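Local coordinates for protein oligogalacturonate lyase (Vibrio parahaemolyticus RIMD 2210633, PDB 3C5M) that probably cleaves short oligogalacturonides derived from pectin by a lyase reaction, using a manganese-binding seven-bladed beta-propeller, at residues A[21-35]-A[367-381]. Residues are numbered along the deposited sequence; the frame is centred on the assembly and turned at random.
Sequences VKVTRLTPTDIICHR and FTSDFEGVPAIYIAD. Unlike the reference sequence in segment 21-35: I31 (reference Val).
The side chain of R25 crosses the ring of Y378 obliquely, its partner in an antiparallel non-hydrogen-bonded pair, and can be followed atom by atom. CB and CG both pack against Y378 CE2, with R25 CG 3.3 Å from it. CG stands anti to the backbone N, and the extended first two torsions carry R25 CD to 3.2 Å from E372 OE2. The bend at chi3 (67°) then turns NE back on its own segment, where R25 NE donates to T27 O at 2.8 Å, the acceptor 9° out of the guanidinium plane. At the tip, R25 NH1 forms a long salt bridge with E372 OE2 (3.5 Å) and a second one with E12. The hydroxyl of Y378 also donates to E372 OE2, at 2.9 Å, so one carboxylate oxygen joins tyrosine and arginine.

Backbone bonds fix the register: T24 and I379 exchange a pair, and D381 N and L26 N extend the ladder on either side of it. Beyond it T27 OG1 takes over, accepting from I377 N at 3.0 Å with a nearly straight N-H...O angle of 169°. After the loop, C33 N bonds to P375 O, and R35 N donates almost straight to T368 OG1 at 3.2 Å.

Strand 22-25 thus sits between 12-15 and 376-381, closing the propeller ring by joining N-terminal strands to C-terminal ones in one blade. Strand 33-34 moves on to the next blade beside 49-54, and R35 touches the manganese ligand H355.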
ATOM      1  N   VAL A  21     -19.721  16.508   2.122  1.00 48.06           N
ATOM      2  CA  VAL A  21     -19.573  15.103   2.479  1.00 44.36           C
ATOM      3  C   VAL A  21     -19.139  14.941   3.934  1.00 41.95           C
ATOM      4  O   VAL A  21     -18.335  15.724   4.444  1.00 37.94           O
ATOM      5  CB  VAL A  21     -18.558  14.409   1.558  1.00 41.22           C
ATOM      6  CG1 VAL A  21     -18.325  12.994   2.032  1.00 42.09           C
ATOM      7  CG2 VAL A  21     -19.071  14.412   0.133  1.00 27.56           C
ATOM      8  N   LYS A  22     -19.689  13.938   4.610  1.00 38.20           N
ATOM      9  CA  LYS A  22     -19.337  13.705   6.008  1.00 41.26           C
ATOM     10  C   LYS A  22     -17.991  13.005   6.146  1.00 42.70           C
ATOM     11  O   LYS A  22     -17.664  12.084   5.391  1.00 43.56           O
ATOM     12  CB  LYS A  22     -20.414  12.880   6.721  1.00 37.21           C
ATOM     13  CG  LYS A  22     -21.650  13.669   7.096  1.00 36.55           C
ATOM     14  CD  LYS A  22     -22.608  12.880   7.966  1.00 36.27           C
ATOM     15  CE  LYS A  22     -23.290  11.762   7.209  1.00 31.67           C
ATOM     16  NZ  LYS A  22     -24.198  10.980   8.105  1.00 47.14           N
ATOM     17  N   VAL A  23     -17.213  13.465   7.116  1.00 38.03           N
ATOM     18  CA  VAL A  23     -15.897  12.914   7.388  1.00 36.41           C
ATOM     19  C   VAL A  23     -15.748  12.766   8.885  1.00 42.85           C
ATOM     20  O   VAL A  23     -15.977  13.709   9.645  1.00 43.83           O
ATOM     21  CB  VAL A  23     -14.778  13.835   6.926  1.00 26.43           C
ATOM     22  CG1 VAL A  23     -13.458  13.241   7.321  1.00 22.04           C
ATOM     23  CG2 VAL A  23     -14.856  14.039   5.430  1.00 30.92           C
ATOM     24  N   THR A  24     -15.335  11.587   9.317  1.00 45.71           N
ATOM     25  CA  THR A  24     -15.186  11.356  10.734  1.00 39.65           C
ATOM     26  C   THR A  24     -13.756  10.971  11.105  1.00 33.90           C
ATOM     27  O   THR A  24     -13.133  10.162  10.436  1.00 40.73           O
ATOM     28  CB  THR A  24     -16.247  10.308  11.184  1.00 40.78           C
ATOM     29  OG1 THR A  24     -15.818   9.650  12.381  1.00 35.42           O
ATOM     30  CG2 THR A  24     -16.518   9.321  10.076  1.00 41.49           C
ATOM     31  N   ARG A  25     -13.241  11.599  12.161  1.00 35.31           N
ATOM     32  CA  ARG A  25     -11.877  11.373  12.649  1.00 35.13           C
ATOM     33  C   ARG A  25     -11.896  10.263  13.711  1.00 38.70           C
ATOM     34  O   ARG A  25     -12.627  10.360  14.695  1.00 42.72           O
ATOM     35  CB  ARG A  25     -11.337  12.672  13.259  1.00 25.75           C
ATOM     36  CG  ARG A  25      -9.839  12.715  13.445  1.00 39.63           C
ATOM     37  CD  ARG A  25      -9.414  13.802  14.419  1.00 42.32           C
ATOM     38  NE  ARG A  25      -9.874  13.512  15.777  1.00 49.77           N
ATOM     39  CZ  ARG A  25     -10.692  14.295  16.466  1.00 46.60           C
ATOM     40  NH1 ARG A  25     -11.140  15.421  15.926  1.00 42.94           N
ATOM     41  NH2 ARG A  25     -11.069  13.946  17.688  1.00 52.34           N
ATOM     42  N   LEU A  26     -11.093   9.217  13.516  1.00 33.46           N
ATOM     43  CA  LEU A  26     -11.053   8.093  14.444  1.00 22.41           C
ATOM     44  C   LEU A  26     -10.064   8.242  15.593  1.00 30.17           C
ATOM     45  O   LEU A  26     -10.342   7.832  16.721  1.00 25.78           O
ATOM     46  CB  LEU A  26     -10.720   6.805  13.693  1.00 26.76           C
ATOM     47  CG  LEU A  26     -11.689   6.226  12.662  1.00 26.81           C
ATOM     48  CD1 LEU A  26     -13.089   6.269  13.218  1.00 10.49           C
ATOM     49  CD2 LEU A  26     -11.611   6.991  11.371  1.00 37.39           C
ATOM     50  N   THR A  27      -8.901   8.816  15.304  1.00 32.89           N
ATOM     51  CA  THR A  27      -7.864   8.983  16.313  1.00 43.92           C
ATOM     52  C   THR A  27      -7.766  10.401  16.894  1.00 45.50           C
ATOM     53  O   THR A  27      -8.214  11.373  16.277  1.00 43.32           O
ATOM     54  CB  THR A  27      -6.495   8.551  15.722  1.00 48.07           C
ATOM     55  OG1 THR A  27      -6.196   9.318  14.545  1.00 46.79           O
ATOM     56  CG2 THR A  27      -6.541   7.082  15.347  1.00 51.81           C
ATOM     57  N   PRO A  28      -7.194  10.530  18.106  1.00 49.61           N
ATOM     58  CA  PRO A  28      -7.030  11.822  18.783  1.00 56.92           C
ATOM     59  C   PRO A  28      -6.214  12.810  17.954  1.00 59.82           C
ATOM     60  O   PRO A  28      -5.330  12.419  17.184  1.00 66.95           O
ATOM     61  CB  PRO A  28      -6.318  11.453  20.082  1.00 55.55           C
ATOM     62  CG  PRO A  28      -6.834  10.094  20.365  1.00 58.20           C
ATOM     63  CD  PRO A  28      -6.772   9.433  18.993  1.00 58.06           C
ATOM     64  N   THR A  29      -6.504  14.091  18.134  1.00 56.81           N
ATOM     65  CA  THR A  29      -5.815  15.124  17.390  1.00 53.62           C
ATOM     66  C   THR A  29      -4.459  15.486  18.008  1.00 47.18           C
ATOM     67  O   THR A  29      -3.683  16.239  17.420  1.00 43.49           O
ATOM     68  CB  THR A  29      -6.727  16.376  17.257  1.00 53.03           C
ATOM     69  OG1 THR A  29      -6.065  17.354  16.451  1.00 58.42           O
ATOM     70  CG2 THR A  29      -7.048  16.971  18.629  1.00 54.43           C
ATOM     71  N   ASP A  30      -4.170  14.917  19.177  1.00 45.88           N
ATOM     72  CA  ASP A  30      -2.907  15.173  19.880  1.00 51.43           C
ATOM     73  C   ASP A  30      -1.867  14.047  19.831  1.00 54.51           C
ATOM     74  O   ASP A  30      -0.771  14.209  20.380  1.00 61.71           O
ATOM     75  CB  ASP A  30      -3.171  15.497  21.348  1.00 46.83           C
ATOM     76  CG  ASP A  30      -4.077  14.490  21.987  1.00 55.89           C
ATOM     77  OD1 ASP A  30      -5.303  14.595  21.784  1.00 67.29           O
ATOM     78  OD2 ASP A  30      -3.571  13.576  22.665  1.00 64.42           O
ATOM     79  N   ILE A  31      -2.188  12.910  19.210  1.00 52.71           N
ATOM     80  CA  ILE A  31      -1.216  11.803  19.124  1.00 43.69           C
ATOM     81  C   ILE A  31      -1.093  11.307  17.684  1.00 39.22           C
ATOM     82  O   ILE A  31      -2.088  11.166  16.974  1.00 51.04           O
ATOM     83  CB  ILE A  31      -1.594  10.623  20.086  1.00 41.67           C
ATOM     84  CG1 ILE A  31      -0.362   9.763  20.371  1.00 32.02           C
ATOM     85  CG2 ILE A  31      -2.699   9.765  19.483  1.00 40.46           C
ATOM     86  CD1 ILE A  31      -0.318   9.297  21.801  1.00 20.69           C
ATOM     87  N   ILE A  32       0.136  11.075  17.246  1.00 35.45           N
ATOM     88  CA  ILE A  32       0.399  10.605  15.885  1.00 36.27           C
ATOM     89  C   ILE A  32      -0.192   9.217  15.564  1.00 37.24           C
ATOM     90  O   ILE A  32       0.026   8.259  16.304  1.00 38.32           O
ATOM     91  CB  ILE A  32       1.914  10.561  15.636  1.00 31.88           C
ATOM     92  CG1 ILE A  32       2.479  11.976  15.795  1.00 31.14           C
ATOM     93  CG2 ILE A  32       2.206   9.974  14.264  1.00 22.74           C
ATOM     94  CD1 ILE A  32       3.983  12.068  15.654  1.00 35.39           C
ATOM     95  N   CYS A  33      -0.934   9.125  14.463  1.00 26.83           N
ATOM     96  CA  CYS A  33      -1.539   7.877  14.028  1.00 25.05           C
ATOM     97  C   CYS A  33      -1.618   7.854  12.517  1.00 32.07           C
ATOM     98  O   CYS A  33      -1.775   8.896  11.887  1.00 33.47           O
ATOM     99  CB  CYS A  33      -2.962   7.733  14.554  1.00 27.05           C
ATOM    100  SG  CYS A  33      -3.089   7.546  16.321  1.00 45.53           S
ATOM    101  N   HIS A  34      -1.518   6.666  11.931  1.00 37.71           N
ATOM    102  CA  HIS A  34      -1.641   6.549  10.489  1.00 42.31           C
ATOM    103  C   HIS A  34      -2.069   5.157  10.101  1.00 41.75           C
ATOM    104  O   HIS A  34      -1.861   4.197  10.851  1.00 40.79           O
ATOM    105  CB  HIS A  34      -0.325   6.875   9.790  1.00 42.26           C
ATOM    106  CG  HIS A  34       0.734   5.838   9.984  1.00 42.69           C
ATOM    107  ND1 HIS A  34       1.574   5.825  11.077  1.00 47.11           N
ATOM    108  CD2 HIS A  34       1.099   4.785   9.216  1.00 38.91           C
ATOM    109  CE1 HIS A  34       2.413   4.811  10.972  1.00 33.63           C
ATOM    110  NE2 HIS A  34       2.146   4.165   9.852  1.00 40.94           N
ATOM    111  N   ARG A  35      -2.666   5.068   8.915  1.00 37.48           N
ATOM    112  CA  ARG A  35      -3.133   3.807   8.355  1.00 30.45           C
ATOM    113  C   ARG A  35      -1.967   3.128   7.629  1.00 31.15           C
ATOM    114  O   ARG A  35      -0.971   3.776   7.300  1.00 29.94           O
ATOM    115  CB  ARG A  35      -4.259   4.069   7.366  1.00 16.51           C
ATOM    116  CG  ARG A  35      -3.815   4.752   6.092  1.00 22.27           C
ATOM    117  CD  ARG A  35      -4.998   5.012   5.204  1.00 28.78           C
ATOM    118  NE  ARG A  35      -5.769   3.803   4.890  1.00 35.74           N
ATOM    119  CZ  ARG A  35      -5.355   2.860   4.055  1.00 33.88           C
ATOM    120  NH1 ARG A  35      -4.180   2.985   3.456  1.00 53.71           N
ATOM    121  NH2 ARG A  35      -6.116   1.812   3.802  1.00 37.90           N
ATOM    122  N   PHE A 367      -8.283   7.158   5.258  1.00 29.14           N
ATOM    123  CA  PHE A 367      -7.076   7.863   4.829  1.00 25.81           C
ATOM    124  C   PHE A 367      -6.430   8.607   5.983  1.00 29.83           C
ATOM    125  O   PHE A 367      -7.058   8.807   7.021  1.00 40.66           O
ATOM    126  CB  PHE A 367      -7.407   8.834   3.693  1.00 35.24           C
ATOM    127  CG  PHE A 367      -8.296   9.976   4.099  1.00 31.18           C
ATOM    128  CD1 PHE A 367      -7.752  11.155   4.585  1.00 39.85           C
ATOM    129  CD2 PHE A 367      -9.669   9.884   3.978  1.00 26.07           C
ATOM    130  CE1 PHE A 367      -8.567  12.226   4.940  1.00 35.34           C
ATOM    131  CE2 PHE A 367     -10.489  10.956   4.334  1.00 39.27           C
ATOM    132  CZ  PHE A 367      -9.934  12.126   4.814  1.00 29.22           C
ATOM    133  N   THR A 368      -5.172   9.003   5.805  1.00 24.20           N
ATOM    134  CA  THR A 368      -4.440   9.730   6.842  1.00 30.49           C
ATOM    135  C   THR A 368      -4.327  11.198   6.482  1.00 33.47           C
ATOM    136  O   THR A 368      -4.345  11.550   5.308  1.00 40.07           O
ATOM    137  CB  THR A 368      -2.980   9.229   7.003  1.00 27.46           C
ATOM    138  OG1 THR A 368      -2.963   7.817   7.242  1.00 35.26           O
ATOM    139  CG2 THR A 368      -2.311   9.930   8.184  1.00 22.74           C
ATOM    140  N   SER A 369      -4.228  12.059   7.489  1.00 34.35           N
ATOM    141  CA  SER A 369      -4.024  13.483   7.239  1.00 40.76           C
ATOM    142  C   SER A 369      -3.518  14.196   8.477  1.00 39.76           C
ATOM    143  O   SER A 369      -3.801  13.778   9.595  1.00 51.23           O
ATOM    144  CB  SER A 369      -5.296  14.175   6.768  1.00 28.93           C
ATOM    145  OG  SER A 369      -4.963  15.510   6.411  1.00 25.54           O
ATOM    146  N   ASP A 370      -2.757  15.264   8.291  1.00 39.18           N
ATOM    147  CA  ASP A 370      -2.267  16.003   9.447  1.00 46.62           C
ATOM    148  C   ASP A 370      -2.742  17.446   9.422  1.00 44.35           C
ATOM    149  O   ASP A 370      -2.115  18.319  10.011  1.00 49.31           O
ATOM    150  CB  ASP A 370      -0.739  15.975   9.504  1.00 47.18           C
ATOM    151  CG  ASP A 370      -0.086  16.665   8.315  1.00 48.17           C
ATOM    152  OD1 ASP A 370       1.171  16.800   8.327  1.00 52.76           O
ATOM    153  OD2 ASP A 370      -0.814  17.064   7.377  1.00 43.89           O
ATOM    154  N   PHE A 371      -3.865  17.697   8.762  1.00 48.78           N
ATOM    155  CA  PHE A 371      -4.351  19.060   8.664  1.00 43.94           C
ATOM    156  C   PHE A 371      -4.755  19.646  10.008  1.00 44.91           C
ATOM    157  O   PHE A 371      -4.675  20.862  10.198  1.00 43.45           O
ATOM    158  CB  PHE A 371      -5.490  19.133   7.654  1.00 35.33           C
ATOM    159  CG  PHE A 371      -6.811  18.736   8.196  1.00 36.26           C
ATOM    160  CD1 PHE A 371      -7.649  19.685   8.758  1.00 46.54           C
ATOM    161  CD2 PHE A 371      -7.238  17.425   8.123  1.00 42.44           C
ATOM    162  CE1 PHE A 371      -8.911  19.335   9.241  1.00 42.06           C
ATOM    163  CE2 PHE A 371      -8.498  17.054   8.603  1.00 40.43           C
ATOM    164  CZ  PHE A 371      -9.335  18.017   9.163  1.00 47.91           C
ATOM    165  N   GLU A 372      -5.162  18.790  10.946  1.00 41.83           N
ATOM    166  CA  GLU A 372      -5.539  19.271  12.266  1.00 33.85           C
ATOM    167  C   GLU A 372      -4.297  19.403  13.133  1.00 38.50           C
ATOM    168  O   GLU A 372      -4.389  19.530  14.354  1.00 42.29           O
ATOM    169  CB  GLU A 372      -6.531  18.332  12.943  1.00 31.25           C
ATOM    170  CG  GLU A 372      -7.866  18.213  12.264  1.00 36.36           C
ATOM    171  CD  GLU A 372      -8.954  17.764  13.226  1.00 49.41           C
ATOM    172  OE1 GLU A 372      -9.231  18.510  14.196  1.00 54.24           O
ATOM    173  OE2 GLU A 372      -9.531  16.669  13.021  1.00 55.41           O
ATOM    174  N   GLY A 373      -3.129  19.361  12.504  1.00 36.06           N
ATOM    175  CA  GLY A 373      -1.902  19.515  13.267  1.00 44.14           C
ATOM    176  C   GLY A 373      -0.964  18.327  13.307  1.00 44.07           C
ATOM    177  O   GLY A 373       0.248  18.464  13.138  1.00 43.56           O
ATOM    178  N   VAL A 374      -1.507  17.149  13.558  1.00 48.14           N
ATOM    179  CA  VAL A 374      -0.661  15.972  13.586  1.00 48.80           C
ATOM    180  C   VAL A 374      -1.340  14.889  12.770  1.00 45.74           C
ATOM    181  O   VAL A 374      -2.572  14.890  12.632  1.00 44.40           O
ATOM    182  CB  VAL A 374      -0.419  15.475  15.025  1.00 43.99           C
ATOM    183  CG1 VAL A 374      -1.188  14.186  15.283  1.00 45.84           C
ATOM    184  CG2 VAL A 374       1.066  15.266  15.240  1.00 53.59           C
ATOM    185  N   PRO A 375      -0.547  13.964  12.198  1.00 37.69           N
ATOM    186  CA  PRO A 375      -1.150  12.901  11.406  1.00 27.13           C
ATOM    187  C   PRO A 375      -2.178  12.108  12.211  1.00 32.88           C
ATOM    188  O   PRO A 375      -1.921  11.670  13.346  1.00 34.76           O
ATOM    189  CB  PRO A 375       0.053  12.079  10.967  1.00 24.03           C
ATOM    190  CG  PRO A 375       1.042  12.316  12.044  1.00 27.17           C
ATOM    191  CD  PRO A 375       0.911  13.775  12.298  1.00 38.25           C
ATOM    192  N   ALA A 376      -3.351  11.952  11.604  1.00 29.63           N
ATOM    193  CA  ALA A 376      -4.474  11.240  12.200  1.00 32.73           C
ATOM    194  C   ALA A 376      -5.248  10.476  11.120  1.00 35.05           C
ATOM    195  O   ALA A 376      -5.062  10.700   9.917  1.00 35.46           O
ATOM    196  CB  ALA A 376      -5.389  12.222  12.908  1.00 25.39           C
ATOM    197  N   ILE A 377      -6.137   9.592  11.560  1.00 32.87           N
ATOM    198  CA  ILE A 377      -6.909   8.752  10.654  1.00 34.91           C
ATOM    199  C   ILE A 377      -8.362   9.184  10.518  1.00 35.02           C
ATOM    200  O   ILE A 377      -9.053   9.390  11.518  1.00 38.20           O
ATOM    201  CB  ILE A 377      -6.863   7.278  11.133  1.00 36.06           C
ATOM    202  CG1 ILE A 377      -5.412   6.848  11.335  1.00 37.90           C
ATOM    203  CG2 ILE A 377      -7.485   6.360  10.107  1.00 35.91           C
ATOM    204  CD1 ILE A 377      -5.280   5.479  11.929  1.00 44.14           C
ATOM    205  N   TYR A 378      -8.826   9.309   9.277  1.00 34.56           N
ATOM    206  CA  TYR A 378     -10.206   9.717   8.999  1.00 27.13           C
ATOM    207  C   TYR A 378     -10.879   8.717   8.085  1.00 22.79           C
ATOM    208  O   TYR A 378     -10.219   7.936   7.413  1.00 40.19           O
ATOM    209  CB  TYR A 378     -10.241  11.080   8.296  1.00 27.22           C
ATOM    210  CG  TYR A 378      -9.569  12.211   9.041  1.00 31.33           C
ATOM    211  CD1 TYR A 378      -8.187  12.363   9.018  1.00 29.47           C
ATOM    212  CD2 TYR A 378     -10.318  13.109   9.796  1.00 36.23           C
ATOM    213  CE1 TYR A 378      -7.562  13.379   9.734  1.00 43.35           C
ATOM    214  CE2 TYR A 378      -9.703  14.133  10.517  1.00 45.44           C
ATOM    215  CZ  TYR A 378      -8.322  14.259  10.484  1.00 46.27           C
ATOM    216  OH  TYR A 378      -7.700  15.251  11.217  1.00 53.09           O
ATOM    217  N   ILE A 379     -12.200   8.742   8.070  1.00 22.53           N
ATOM    218  CA  ILE A 379     -12.967   7.889   7.182  1.00 18.14           C
ATOM    219  C   ILE A 379     -14.022   8.807   6.586  1.00 30.75           C
ATOM    220  O   ILE A 379     -14.895   9.306   7.293  1.00 35.79           O
ATOM    221  CB  ILE A 379     -13.673   6.734   7.922  1.00 22.80           C
ATOM    222  CG1 ILE A 379     -12.676   5.630   8.252  1.00 27.38           C
ATOM    223  CG2 ILE A 379     -14.783   6.164   7.055  1.00 24.90           C
ATOM    224  CD1 ILE A 379     -13.214   4.585   9.161  1.00 10.37           C
ATOM    225  N   ALA A 380     -13.930   9.045   5.285  1.00 33.40           N
ATOM    226  CA  ALA A 380     -14.887   9.906   4.615  1.00 33.66           C
ATOM    227  C   ALA A 380     -16.031   9.070   4.053  1.00 42.58           C
ATOM    228  O   ALA A 380     -15.802   8.071   3.375  1.00 45.01           O
ATOM    229  CB  ALA A 380     -14.202  10.673   3.492  1.00 29.34           C
ATOM    230  N   ASP A 381     -17.263   9.481   4.338  1.00 47.37           N
ATOM    231  CA  ASP A 381     -18.437   8.784   3.831  1.00 47.27           C
ATOM    232  C   ASP A 381     -18.422   8.869   2.318  1.00 40.79           C
ATOM    233  O   ASP A 381     -17.766   9.738   1.758  1.00 41.68           O
ATOM    234  CB  ASP A 381     -19.715   9.427   4.382  1.00 52.33           C
ATOM    235  CG  ASP A 381     -20.118   8.860   5.743  1.00 65.70           C
ATOM    236  OD1 ASP A 381     -19.233   8.681   6.625  1.00 68.01           O
ATOM    237  OD2 ASP A 381     -21.329   8.601   5.936  1.00 65.28           O
TER